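Local coordinates for hydrogenase expression/formation protein HypE (Desulfovibrio vulgaris subsp. vulgaris, PDB 2Z1U), which binds ATP and magnesium and, as in other HypE proteins, probably drives the ATP-dependent step that makes cyanide ligands for the maturation of [NiFe] hydrogenases, at residues A[160-165]-A[303-308]; A[167-172]-A[276-281]. All blocks are in the same frame, centred on the assembly; numbering follows the deposited sequence.

Contact 1: A[160-165]-A[303-308]; sequences DRARPG and GSVKSV
Val305 turns its side chain onto the backbone of the 160-165 loop, where the carbonyl oxygen of Arg163 meets both its CB, at 3.4 Å, and its CG1. With CG1 anti to the backbone N (chi1 -180°), the other branch, CG2, sits beside that nitrogen and faces the methyl of Ala162, CG2 to CB 4.1 Å. The main chain of Val305 is held as well. Its carbonyl oxygen accepts the amide of Gly165, N to O 2.8 Å with 157° at the hydrogen, and the donor is tilted 35° from the carbonyl plane. A weaker CA-H...O contact from Pro164 reaches the same oxygen, CA to O 3.6 Å. The ring of Pro164 also leans on the other segment, its CG 3.8 Å from CB of Ser307. At Gly165 phi is positive, and a side chain there would collide with the carbonyl oxygen of Pro164.

Further out, Asp166 OD2 bonds the amide of Arg163, Ser237 OG bonds that of Ala162, and Glu310 OE2 takes that of Ser307. Ala162 and Val305 both pack on Ile277 of strand 275-278, and Ala162 also touches Ile233 of helix 225-237. Lys306, whose CB is directed away from the loop, folds back so that NZ bonds Ser304 OG at 2.7 Å. Residues 162-165 run nearly perpendicular to 305-307, and the chain then enters strand 167-170, the antiparallel neighbour of 300-306 in the mixed sheet of the AIR synthase-related C-terminal domain.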
loop_
_atom_site.group_PDB
_atom_site.type_symbol
_atom_site.label_atom_id
_atom_site.label_comp_id
_atom_site.label_asym_id
_atom_site.label_seq_id
_atom_site.Cartn_x
_atom_site.Cartn_y
_atom_site.Cartn_z
ATOM N N ASP A 160 9.675 22.216 -0.259
ATOM C CA ASP A 160 10.451 23.246 -0.959
ATOM C C ASP A 160 9.950 24.685 -0.772
ATOM O O ASP A 160 10.426 25.605 -1.446
ATOM C CB ASP A 160 10.602 22.890 -2.453
ATOM C CG ASP A 160 9.294 22.961 -3.231
ATOM O OD1 ASP A 160 8.204 23.130 -2.636
ATOM O OD2 ASP A 160 9.357 22.828 -4.467
ATOM N N ARG A 161 9.020 24.890 0.163
ATOM C CA ARG A 161 8.384 26.209 0.331
ATOM C C ARG A 161 8.793 27.020 1.572
ATOM O O ARG A 161 8.239 28.109 1.816
ATOM C CB ARG A 161 6.852 26.059 0.252
ATOM C CG ARG A 161 6.343 25.619 -1.128
ATOM C CD ARG A 161 4.819 25.799 -1.290
ATOM N NE ARG A 161 4.440 27.199 -1.127
ATOM C CZ ARG A 161 3.481 27.656 -0.321
ATOM N NH1 ARG A 161 2.735 26.820 0.397
ATOM N NH2 ARG A 161 3.264 28.969 -0.247
ATOM N N ALA A 162 9.763 26.516 2.342
ATOM C CA ALA A 162 10.322 27.281 3.459
ATOM C C ALA A 162 11.096 28.468 2.891
ATOM O O ALA A 162 11.904 28.304 1.978
ATOM C CB ALA A 162 11.232 26.424 4.319
ATOM N N ARG A 163 10.823 29.657 3.409
ATOM C CA ARG A 163 11.448 30.871 2.894
ATOM C C ARG A 163 12.039 31.715 4.035
ATOM O O ARG A 163 11.596 31.595 5.182
ATOM C CB ARG A 163 10.437 31.650 2.027
ATOM C CG ARG A 163 9.372 32.445 2.803
ATOM C CD ARG A 163 8.878 33.670 2.001
ATOM N NE ARG A 163 8.088 34.629 2.789
ATOM C CZ ARG A 163 6.788 34.885 2.608
ATOM N NH1 ARG A 163 6.105 34.256 1.661
ATOM N NH2 ARG A 163 6.165 35.786 3.368
ATOM N N PRO A 164 13.079 32.540 3.740
ATOM C CA PRO A 164 13.674 33.430 4.743
ATOM C C PRO A 164 12.648 34.192 5.583
ATOM O O PRO A 164 11.697 34.754 5.037
ATOM C CB PRO A 164 14.509 34.409 3.900
ATOM C CG PRO A 164 14.896 33.603 2.687
ATOM C CD PRO A 164 13.780 32.617 2.442
ATOM N N GLY A 165 12.850 34.197 6.899
ATOM C CA GLY A 165 11.947 34.876 7.827
ATOM C C GLY A 165 10.837 34.012 8.410
ATOM O O GLY A 165 10.154 34.437 9.345
ATOM N N GLY A 303 12.582 27.843 16.201
ATOM C CA GLY A 303 13.600 28.460 15.355
ATOM C C GLY A 303 13.031 29.222 14.176
ATOM O O GLY A 303 11.858 29.610 14.174
ATOM N N SER A 304 13.878 29.447 13.178
ATOM C CA SER A 304 13.501 30.234 12.010
ATOM C C SER A 304 14.245 29.784 10.748
ATOM O O SER A 304 15.282 29.105 10.825
ATOM C CB SER A 304 13.711 31.733 12.271
ATOM O OG SER A 304 15.091 32.062 12.441
ATOM N N VAL A 305 13.703 30.158 9.591
ATOM C CA VAL A 305 14.376 29.923 8.313
ATOM C C VAL A 305 15.122 31.200 7.891
ATOM O O VAL A 305 14.599 32.314 8.033
ATOM C CB VAL A 305 13.382 29.469 7.224
ATOM C CG1 VAL A 305 14.094 29.224 5.896
ATOM C CG2 VAL A 305 12.622 28.204 7.683
ATOM N N LYS A 306 16.346 31.023 7.396
ATOM C CA LYS A 306 17.213 32.131 6.983
ATOM C C LYS A 306 17.851 31.841 5.630
ATOM O O LYS A 306 18.054 30.679 5.261
ATOM C CB LYS A 306 18.296 32.396 8.039
ATOM C CG LYS A 306 17.765 33.043 9.322
ATOM C CD LYS A 306 18.863 33.290 10.352
ATOM C CE LYS A 306 18.395 34.246 11.451
ATOM N NZ LYS A 306 17.194 33.779 12.193
ATOM N N SER A 307 18.147 32.901 4.886
ATOM C CA SER A 307 18.844 32.779 3.605
ATOM C C SER A 307 20.320 32.425 3.833
ATOM O O SER A 307 20.864 32.677 4.915
ATOM C CB SER A 307 18.703 34.073 2.793
ATOM O OG SER A 307 19.220 35.183 3.512
ATOM N N VAL A 308 20.949 31.823 2.823
ATOM C CA VAL A 308 22.366 31.435 2.889
ATOM C C VAL A 308 23.252 32.640 3.157
ATOM O O VAL A 308 23.154 33.646 2.459
ATOM C CB VAL A 308 22.834 30.754 1.579
ATOM C CG1 VAL A 308 24.354 30.531 1.588
ATOM C CG2 VAL A 308 22.099 29.452 1.374
#

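Contact 2: A[167-172]-A[276-281]; sequences AILISG and CILPEE
The flat carboxylate of Glu280 has the methyl group of Ala167 near OE2, CB to OE2 3.7 Å, with the methyl lying well out of the carboxylate plane. CG of Glu280 is anti to the backbone N (chi1 -177°), the chain bends at chi2, and OE2 also forms a salt bridge with Arg301 of strand 300-306. The two strands pair as an antiparallel ladder. Leu169 and Cys276 form a hydrogen-bonded pair, Leu169 N to Cys276 O 2.8 Å and Cys276 N to Leu169 O 2.9 Å. In the Ala167-Leu278 pair, Ala167 N reaches Leu278 O at 2.9 Å, whereas the return bond from Leu278 N to Ala167 O is weak. That oxygen also meets the CA-H of Ile277, CA to O 3.3 Å with 154° at the hydrogen.

Strands 167-170 and 275-278 are adjacent in the mixed sheet of the AIR synthase-related C-terminal domain, which carries helices on both faces. On one face Ile168 and Ile277 run alongside each other in the same direction, their CG1 atoms 4.0 Å apart, and touch Leu230 and Ile233 of helix 225-237. The other face carries Ala167, Leu169, Cys276 and Leu278. Here the side chains of Leu169 and Leu278 cross obliquely, CD1 to CD2 4.0 Å, and both pack on Ala286 of helix 280-291. Beyond the ladder, Ser171 OG accepts the amide of Leu274; the side chain of Cys276 is about 11 Å from that of Asp220, a magnesium ligand.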
loop_
_atom_site.group_PDB
_atom_site.type_symbol
_atom_site.label_atom_id
_atom_site.label_comp_id
_atom_site.label_asym_id
_atom_site.label_seq_id
_atom_site.Cartn_x
_atom_site.Cartn_y
_atom_site.Cartn_z
ATOM N N ALA A 167 8.926 31.247 10.595
ATOM C CA ALA A 167 9.083 30.623 11.897
ATOM C C ALA A 167 9.045 29.102 11.735
ATOM O O ALA A 167 8.408 28.585 10.816
ATOM C CB ALA A 167 7.994 31.095 12.842
ATOM N N ILE A 168 9.749 28.387 12.606
ATOM C CA ILE A 168 9.696 26.926 12.630
ATOM C C ILE A 168 9.052 26.560 13.935
ATOM O O ILE A 168 9.556 26.920 15.005
ATOM C CB ILE A 168 11.095 26.258 12.542
ATOM C CG1 ILE A 168 11.866 26.733 11.310
ATOM C CG2 ILE A 168 10.956 24.723 12.519
ATOM C CD1 ILE A 168 13.348 26.281 11.278
ATOM N N LEU A 169 7.888 25.919 13.829
ATOM C CA LEU A 169 7.099 25.521 14.985
ATOM C C LEU A 169 7.086 24.002 15.121
ATOM O O LEU A 169 7.097 23.257 14.128
ATOM C CB LEU A 169 5.648 26.028 14.867
ATOM C CG LEU A 169 5.320 27.481 14.535
ATOM C CD1 LEU A 169 3.792 27.648 14.517
ATOM C CD2 LEU A 169 5.965 28.465 15.533
ATOM N N ILE A 170 7.073 23.550 16.367
ATOM C CA ILE A 170 6.894 22.132 16.662
ATOM C C ILE A 170 5.599 21.961 17.439
ATOM O O ILE A 170 5.218 22.844 18.238
ATOM C CB ILE A 170 8.120 21.573 17.444
ATOM C CG1 ILE A 170 8.207 20.055 17.307
ATOM C CG2 ILE A 170 8.089 22.032 18.923
ATOM C CD1 ILE A 170 8.530 19.547 15.888
ATOM N N SER A 171 4.929 20.829 17.225
ATOM C CA SER A 171 3.575 20.620 17.801
ATOM C C SER A 171 3.610 19.953 19.171
ATOM O O SER A 171 2.602 19.884 19.843
ATOM C CB SER A 171 2.687 19.808 16.849
ATOM O OG SER A 171 3.192 18.504 16.679
ATOM N N GLY A 172 4.775 19.446 19.565
ATOM C CA GLY A 172 4.947 18.824 20.879
ATOM C C GLY A 172 6.333 18.221 21.092
ATOM O O GLY A 172 7.254 18.476 20.318
ATOM N N CYS A 276 5.793 22.719 11.593
ATOM C CA CYS A 276 5.041 23.665 10.799
ATOM C C CYS A 276 5.896 24.900 10.532
ATOM O O CYS A 276 6.361 25.563 11.455
ATOM C CB CYS A 276 3.733 24.044 11.520
ATOM S SG CYS A 276 2.792 25.387 10.766
ATOM N N ILE A 277 6.088 25.199 9.252
ATOM C CA ILE A 277 6.882 26.362 8.833
ATOM C C ILE A 277 5.972 27.300 8.039
ATOM O O ILE A 277 5.235 26.849 7.155
ATOM C CB ILE A 277 8.151 25.919 8.042
ATOM C CG1 ILE A 277 9.049 25.076 8.954
ATOM C CG2 ILE A 277 8.949 27.134 7.529
ATOM C CD1 ILE A 277 10.176 24.316 8.263
ATOM N N LEU A 278 6.015 28.589 8.388
ATOM C CA LEU A 278 5.107 29.618 7.877
ATOM C C LEU A 278 5.647 31.038 8.178
ATOM O O LEU A 278 6.437 31.213 9.111
ATOM C CB LEU A 278 3.709 29.433 8.498
ATOM C CG LEU A 278 3.346 30.028 9.876
ATOM C CD1 LEU A 278 1.883 29.776 10.113
ATOM C CD2 LEU A 278 4.181 29.460 11.023
ATOM N N PRO A 279 5.198 32.065 7.419
ATOM C CA PRO A 279 5.652 33.436 7.689
ATOM C C PRO A 279 5.470 33.869 9.142
ATOM O O PRO A 279 4.537 33.430 9.827
ATOM C CB PRO A 279 4.752 34.292 6.796
ATOM C CG PRO A 279 4.371 33.397 5.688
ATOM C CD PRO A 279 4.255 32.022 6.287
ATOM N N GLU A 280 6.356 34.757 9.585
ATOM C CA GLU A 280 6.387 35.244 10.957
ATOM C C GLU A 280 5.048 35.781 11.472
ATOM O O GLU A 280 4.687 35.511 12.618
ATOM C CB GLU A 280 7.510 36.289 11.113
ATOM C CG GLU A 280 7.723 36.847 12.522
ATOM C CD GLU A 280 7.789 35.781 13.608
ATOM O OE1 GLU A 280 7.130 35.967 14.664
ATOM O OE2 GLU A 280 8.492 34.767 13.413
ATOM N N GLU A 281 4.300 36.507 10.641
ATOM C CA GLU A 281 3.082 37.182 11.135
ATOM C C GLU A 281 1.900 36.238 11.401
ATOM O O GLU A 281 0.911 36.624 12.033
ATOM C CB GLU A 281 2.685 38.393 10.259
ATOM C CG GLU A 281 1.773 38.095 9.061
ATOM C CD GLU A 281 2.535 37.700 7.807
ATOM O OE1 GLU A 281 3.784 37.561 7.862
ATOM O OE2 GLU A 281 1.878 37.529 6.758
#

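Strand 167-170 and the loop leading into it tie the two contacts together, since 300-306 and 275-278 lie on its two sides in one sheet. Contact 2 is buried, a regular strand ladder with mostly aliphatic side chains on both faces. Contact 1, about 11 Å away between centres, is partly exposed and relies on one backbone hydrogen bond and on small apolar contacts of Val305, Ala162 and Pro164. They also touch directly: Gly303 O lies 2.9 Å from Ile168 N, probably hydrogen-bonded, and Gly165 O packs on Glu280 CB at 3.7 Å. In contact 2 the carboxylate of Glu280 meets a methyl, its salt-bridge partner, Arg301, lying outside the segments, while Ile277 meets residues of both contacts.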